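PDB 5N7N: putative cathepsin d, which probably acts as an aspartic endopeptidase of the pepsin-like A1 family, captured here as its inactive zymogen. Local coordinates for residues L36-Y41 with Q54-T59; I44-P49 with L64-S69. All coordinates share one frame; numbering follows the deposited sequence.

Interaction 1: residues L36-Y41 with Q54-T59. Unlike the reference sequence in segment 36-41: Val39 (reference Glu).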
# COMPACT_ATOMS: atom_id res chain seq x y z
N LEU A 36 -6.33 -8.70 -2.73
CA LEU A 36 -7.58 -8.55 -2.00
C LEU A 36 -7.63 -7.27 -1.15
O LEU A 36 -8.74 -6.83 -0.82
CB LEU A 36 -7.82 -9.75 -1.08
CG LEU A 36 -7.85 -11.13 -1.74
CD1 LEU A 36 -8.04 -12.23 -0.71
CD2 LEU A 36 -8.94 -11.19 -2.80
N ASP A 37 -6.47 -6.69 -0.83
CA ASP A 37 -6.33 -5.58 0.15
C ASP A 37 -6.03 -4.22 -0.46
O ASP A 37 -6.07 -3.21 0.23
CB ASP A 37 -5.21 -5.91 1.15
CG ASP A 37 -5.51 -7.13 1.98
OD1 ASP A 37 -6.66 -7.24 2.46
OD2 ASP A 37 -4.63 -7.99 2.19
N VAL A 38 -5.72 -4.20 -1.75
CA VAL A 38 -5.34 -2.97 -2.43
C VAL A 38 -6.57 -2.08 -2.61
O VAL A 38 -7.67 -2.57 -2.87
CB VAL A 38 -4.66 -3.23 -3.78
CG1 VAL A 38 -3.36 -4.00 -3.57
CG2 VAL A 38 -5.59 -3.97 -4.75
N VAL A 39 -6.37 -0.77 -2.43
CA VAL A 39 -7.47 0.18 -2.34
C VAL A 39 -7.32 1.44 -3.21
O VAL A 39 -8.33 2.09 -3.48
CB VAL A 39 -7.76 0.50 -0.85
CG1 VAL A 39 -8.59 1.77 -0.65
CG2 VAL A 39 -8.49 -0.67 -0.20
N TYR A 40 -6.11 1.76 -3.69
CA TYR A 40 -5.87 2.96 -4.49
C TYR A 40 -5.20 2.63 -5.82
O TYR A 40 -4.17 1.96 -5.83
CB TYR A 40 -4.99 3.95 -3.72
CG TYR A 40 -5.65 4.55 -2.48
CD1 TYR A 40 -6.40 5.73 -2.56
CD2 TYR A 40 -5.53 3.93 -1.23
CE1 TYR A 40 -7.01 6.27 -1.44
CE2 TYR A 40 -6.15 4.46 -0.10
CZ TYR A 40 -6.88 5.63 -0.20
OH TYR A 40 -7.49 6.15 0.91
N TYR A 41 -5.74 3.14 -6.94
CA TYR A 41 -5.10 3.00 -8.24
C TYR A 41 -4.94 4.32 -8.94
O TYR A 41 -5.59 5.29 -8.61
CB TYR A 41 -5.85 2.02 -9.16
CG TYR A 41 -7.20 2.50 -9.65
CD1 TYR A 41 -7.29 3.32 -10.76
CD2 TYR A 41 -8.37 2.13 -9.01
CE1 TYR A 41 -8.51 3.78 -11.23
CE2 TYR A 41 -9.61 2.58 -9.47
CZ TYR A 41 -9.66 3.41 -10.59
OH TYR A 41 -10.85 3.89 -11.08
N GLN A 54 -4.77 1.07 -15.47
CA GLN A 54 -4.92 1.47 -14.09
C GLN A 54 -4.05 0.52 -13.25
O GLN A 54 -4.16 -0.70 -13.38
CB GLN A 54 -6.40 1.40 -13.68
CG GLN A 54 -7.37 2.13 -14.64
CD GLN A 54 -7.24 3.65 -14.64
OE1 GLN A 54 -6.50 4.23 -13.84
NE2 GLN A 54 -7.97 4.30 -15.54
N VAL A 55 -3.18 1.09 -12.41
CA VAL A 55 -2.26 0.31 -11.57
C VAL A 55 -2.28 0.78 -10.11
O VAL A 55 -2.53 1.95 -9.84
CB VAL A 55 -0.79 0.37 -12.08
CG1 VAL A 55 -0.64 -0.32 -13.43
CG2 VAL A 55 -0.24 1.79 -12.14
N ILE A 56 -1.95 -0.12 -9.20
CA ILE A 56 -1.74 0.27 -7.81
C ILE A 56 -0.34 0.83 -7.63
O ILE A 56 0.64 0.16 -7.95
CB ILE A 56 -1.95 -0.90 -6.87
CG1 ILE A 56 -3.39 -1.39 -7.00
CG2 ILE A 56 -1.69 -0.50 -5.42
CD1 ILE A 56 -3.46 -2.87 -7.14
N PHE A 57 -0.26 2.05 -7.11
CA PHE A 57 1.01 2.66 -6.75
C PHE A 57 1.33 2.20 -5.34
O PHE A 57 0.68 2.63 -4.38
CB PHE A 57 0.93 4.17 -6.88
CG PHE A 57 0.86 4.63 -8.30
CD1 PHE A 57 -0.33 4.53 -9.02
CD2 PHE A 57 1.98 5.16 -8.94
CE1 PHE A 57 -0.39 4.94 -10.33
CE2 PHE A 57 1.91 5.57 -10.26
CZ PHE A 57 0.72 5.45 -10.96
N ASP A 58 2.34 1.33 -5.23
CA ASP A 58 2.56 0.47 -4.07
C ASP A 58 3.99 0.58 -3.52
O ASP A 58 4.96 0.05 -4.10
CB ASP A 58 2.27 -0.99 -4.43
CG ASP A 58 2.45 -1.95 -3.25
OD1 ASP A 58 2.36 -1.50 -2.07
OD2 ASP A 58 2.68 -3.16 -3.48
N THR A 59 4.10 1.25 -2.37
CA THR A 59 5.38 1.42 -1.69
C THR A 59 5.84 0.10 -1.04
O THR A 59 6.99 0.00 -0.63
CB THR A 59 5.31 2.55 -0.64
OG1 THR A 59 4.25 2.30 0.29
CG2 THR A 59 5.06 3.89 -1.32
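Tyr41 and Ile56, CA to CA 4.4 Å, form a non-hydrogen-bonded antiparallel pair in the hairpin of strands 40-46 and 51-58. The neighbouring pair, Gly42 with Val55, carries the backbone hydrogen bonding. Before Tyr41 the chain splays away: the end-to-end directions of 38-41 and 54-57 are 115° apart. Within the contact the backbones meet through CA-H...O contacts. Tyr41 CA lies 3.2 Å from Val55 O, and Ile56 CA lies 3.6 Å from Tyr40 O.

Two side-chain pairs complete the contact. Val38 and Ile56 cross at about a right angle, and Ile56 CD1 reaches the CG2 branch of Val38 at 3.4 Å. This is tighter than usual for two methyls. The second torsion of Ile56 is also well off a staggered value, consistent with a close fit. Tyr41 holds CG between its backbone N and carbonyl carbon, chi1 69°, and the ring slants across the Gln54 chain. That chain is bent and brings OE1 to the ring edge, near the ring plane, 3.3 Å from both CD1 and CE1 of Tyr41. Gln54 CB lies 3.6 Å from Tyr41 CD1. The amide plane is turned 67° from the ring.

Asp58, a predicted catalytic residue, follows in the family's Asp-Thr-Gly motif, its carboxylate oxygens hydrogen-bonded to Gly60 N and Ser61 OG. Thr59 OG1 bonds to Ala248 O and Thr250 N, as in the fireman's grip of aspartic proteases. Between these two segments there is only apolar packing and weak CH...O attraction. Shape fit thus sets the lead-in to strand 40-46 against the strand that delivers Asp58, while the polar bonds around Asp58 and Thr59 come from other residues.

Interaction 2: residues I44-P49 with L64-S69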
# COMPACT_ATOMS: atom_id res chain seq x y z
N ILE A 44 -1.48 4.88 -15.82
CA ILE A 44 -0.20 4.96 -16.53
C ILE A 44 -0.50 4.55 -17.95
O ILE A 44 -1.60 4.11 -18.25
CB ILE A 44 0.84 3.94 -15.99
CG1 ILE A 44 0.30 2.50 -16.05
CG2 ILE A 44 1.22 4.29 -14.56
CD1 ILE A 44 1.37 1.42 -15.99
N SER A 45 0.48 4.66 -18.82
CA SER A 45 0.37 4.05 -20.12
C SER A 45 1.71 3.52 -20.57
O SER A 45 2.75 4.03 -20.16
CB SER A 45 -0.25 5.04 -21.13
OG SER A 45 0.72 5.98 -21.56
N ILE A 46 1.67 2.48 -21.40
CA ILE A 46 2.86 1.78 -21.88
C ILE A 46 2.85 1.75 -23.41
O ILE A 46 1.80 1.56 -24.02
CB ILE A 46 2.91 0.33 -21.35
CG1 ILE A 46 2.82 0.26 -19.80
CG2 ILE A 46 4.15 -0.41 -21.84
CD1 ILE A 46 4.01 0.76 -19.02
N GLY A 47 3.99 1.99 -24.02
CA GLY A 47 4.14 1.77 -25.44
C GLY A 47 3.79 2.93 -26.34
O GLY A 47 3.42 4.00 -25.87
N THR A 48 3.93 2.68 -27.64
CA THR A 48 3.76 3.69 -28.68
C THR A 48 2.96 3.08 -29.85
O THR A 48 3.45 2.18 -30.51
CB THR A 48 5.13 4.16 -29.18
OG1 THR A 48 5.90 4.63 -28.07
CG2 THR A 48 4.99 5.26 -30.25
N PRO A 49 1.73 3.54 -30.10
CA PRO A 49 0.99 4.53 -29.30
C PRO A 49 0.67 4.04 -27.88
O PRO A 49 0.74 2.82 -27.62
CB PRO A 49 -0.32 4.69 -30.08
CG PRO A 49 -0.49 3.39 -30.80
CD PRO A 49 0.91 3.00 -31.20
N LEU A 64 6.96 -3.50 -11.65
CA LEU A 64 5.90 -3.09 -12.57
C LEU A 64 5.43 -4.33 -13.36
O LEU A 64 6.24 -4.95 -14.05
CB LEU A 64 6.42 -2.03 -13.54
CG LEU A 64 5.53 -1.60 -14.71
CD1 LEU A 64 4.25 -0.94 -14.24
CD2 LEU A 64 6.27 -0.67 -15.64
N TRP A 65 4.15 -4.71 -13.22
CA TRP A 65 3.57 -5.72 -14.11
C TRP A 65 2.14 -5.38 -14.56
O TRP A 65 1.42 -4.70 -13.84
CB TRP A 65 3.60 -7.10 -13.48
CG TRP A 65 2.72 -7.32 -12.28
CD1 TRP A 65 3.12 -7.32 -10.98
CD2 TRP A 65 1.32 -7.64 -12.27
NE1 TRP A 65 2.06 -7.59 -10.16
CE2 TRP A 65 0.94 -7.78 -10.93
CE3 TRP A 65 0.35 -7.82 -13.28
CZ2 TRP A 65 -0.37 -8.10 -10.54
CZ3 TRP A 65 -0.94 -8.10 -12.91
CH2 TRP A 65 -1.30 -8.25 -11.54
N LEU A 66 1.78 -5.89 -15.74
CA LEU A 66 0.45 -5.75 -16.32
C LEU A 66 0.04 -7.05 -17.02
O LEU A 66 0.90 -7.81 -17.44
CB LEU A 66 0.48 -4.67 -17.38
CG LEU A 66 0.78 -3.28 -16.85
CD1 LEU A 66 1.37 -2.43 -17.95
CD2 LEU A 66 -0.45 -2.66 -16.23
N PRO A 67 -1.28 -7.29 -17.16
CA PRO A 67 -1.72 -8.45 -17.93
C PRO A 67 -1.20 -8.42 -19.36
O PRO A 67 -1.22 -7.37 -19.99
CB PRO A 67 -3.25 -8.32 -17.91
CG PRO A 67 -3.53 -7.54 -16.66
CD PRO A 67 -2.42 -6.53 -16.62
N SER A 68 -0.68 -9.53 -19.84
CA SER A 68 -0.24 -9.64 -21.22
C SER A 68 -1.43 -9.95 -22.12
O SER A 68 -2.36 -10.65 -21.73
CB SER A 68 0.77 -10.77 -21.38
OG SER A 68 1.24 -10.88 -22.72
N SER A 69 -1.36 -9.44 -23.33
CA SER A 69 -2.26 -9.86 -24.41
C SER A 69 -2.21 -11.37 -24.64
O SER A 69 -3.19 -11.98 -25.09
CB SER A 69 -1.87 -9.14 -25.71
OG SER A 69 -0.53 -9.46 -26.08
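Leu64 opens the second segment by meeting both Ile44 and Ile46, one with each methyl. Its CG is anti to the backbone N, chi1 171°, which carries the fork out toward strand 44-46. Leu64 CD1 lies 4.1 Å from Ile44 CD1, and the two side chains run past one another antiparallel. Leu64 CD2 lies 4.3 Å from Ile46 CD1. Leu147 of strand 145-148 also packs on Leu64 and on Ile44.

Trp65 has its indole on the far side of the strand from the isoleucines. Its NE1 is hydrogen-bonded to Tyr101 OH. This matches the pepsin-like fold, in which a tryptophan of the N-terminal lobe bonds the tyrosine of the flap over the active-site cleft. Thus one face of strand 64-67 looks into the hydrophobic core of the lobe, and the other carries a residue linked to the probable flap.

Leu66 returns to the core side. One methyl, CD1, serves both isoleucines: it comes end-on to Ile46 CG1 at 3.6 Å and is 4.3 Å from Ile44 CD1. Ile46 thus offers the middle of its longer branch, whereas Ile44 comes with its extended end. Leu66 also packs on Phe53 of strand 51-58. The two strands are not paired with each other. The axes of 44-46 and 64-67 come no closer than 10.4 Å, at a crossing angle of -75°. Side chains alone bridge the gap, meeting from two non-adjacent strands in the core of the N-terminal lobe. All four residues are buried, and the meeting is purely aliphatic.

After Pro67 the chain leaves the strand, and Ser68 OG hydrogen-bonds to Glu129 OE1.

Overall arrangement
From the N terminus the segments come in the order 36-41, 44-49, 54-59, 64-69. Interaction 1 closes a loop of 12 residues that holds the turn of the 40-46 and 51-58 hairpin and the parts of both strands next to it. Interaction 2 closes one of 14 residues that begins inside the first loop and ends beyond it, so the two cross rather than nest. Strand 40-46 serves both. The contacts also touch directly: Val55 CG1 packs on Leu66 CD2 and Ile44 CD1, and Phe57 meets Ile44. Interaction 1 lies near the centre of the chain beside Asp58, while interaction 2 sits farther out, joining strand 64-67 to the hairpin within one lobe.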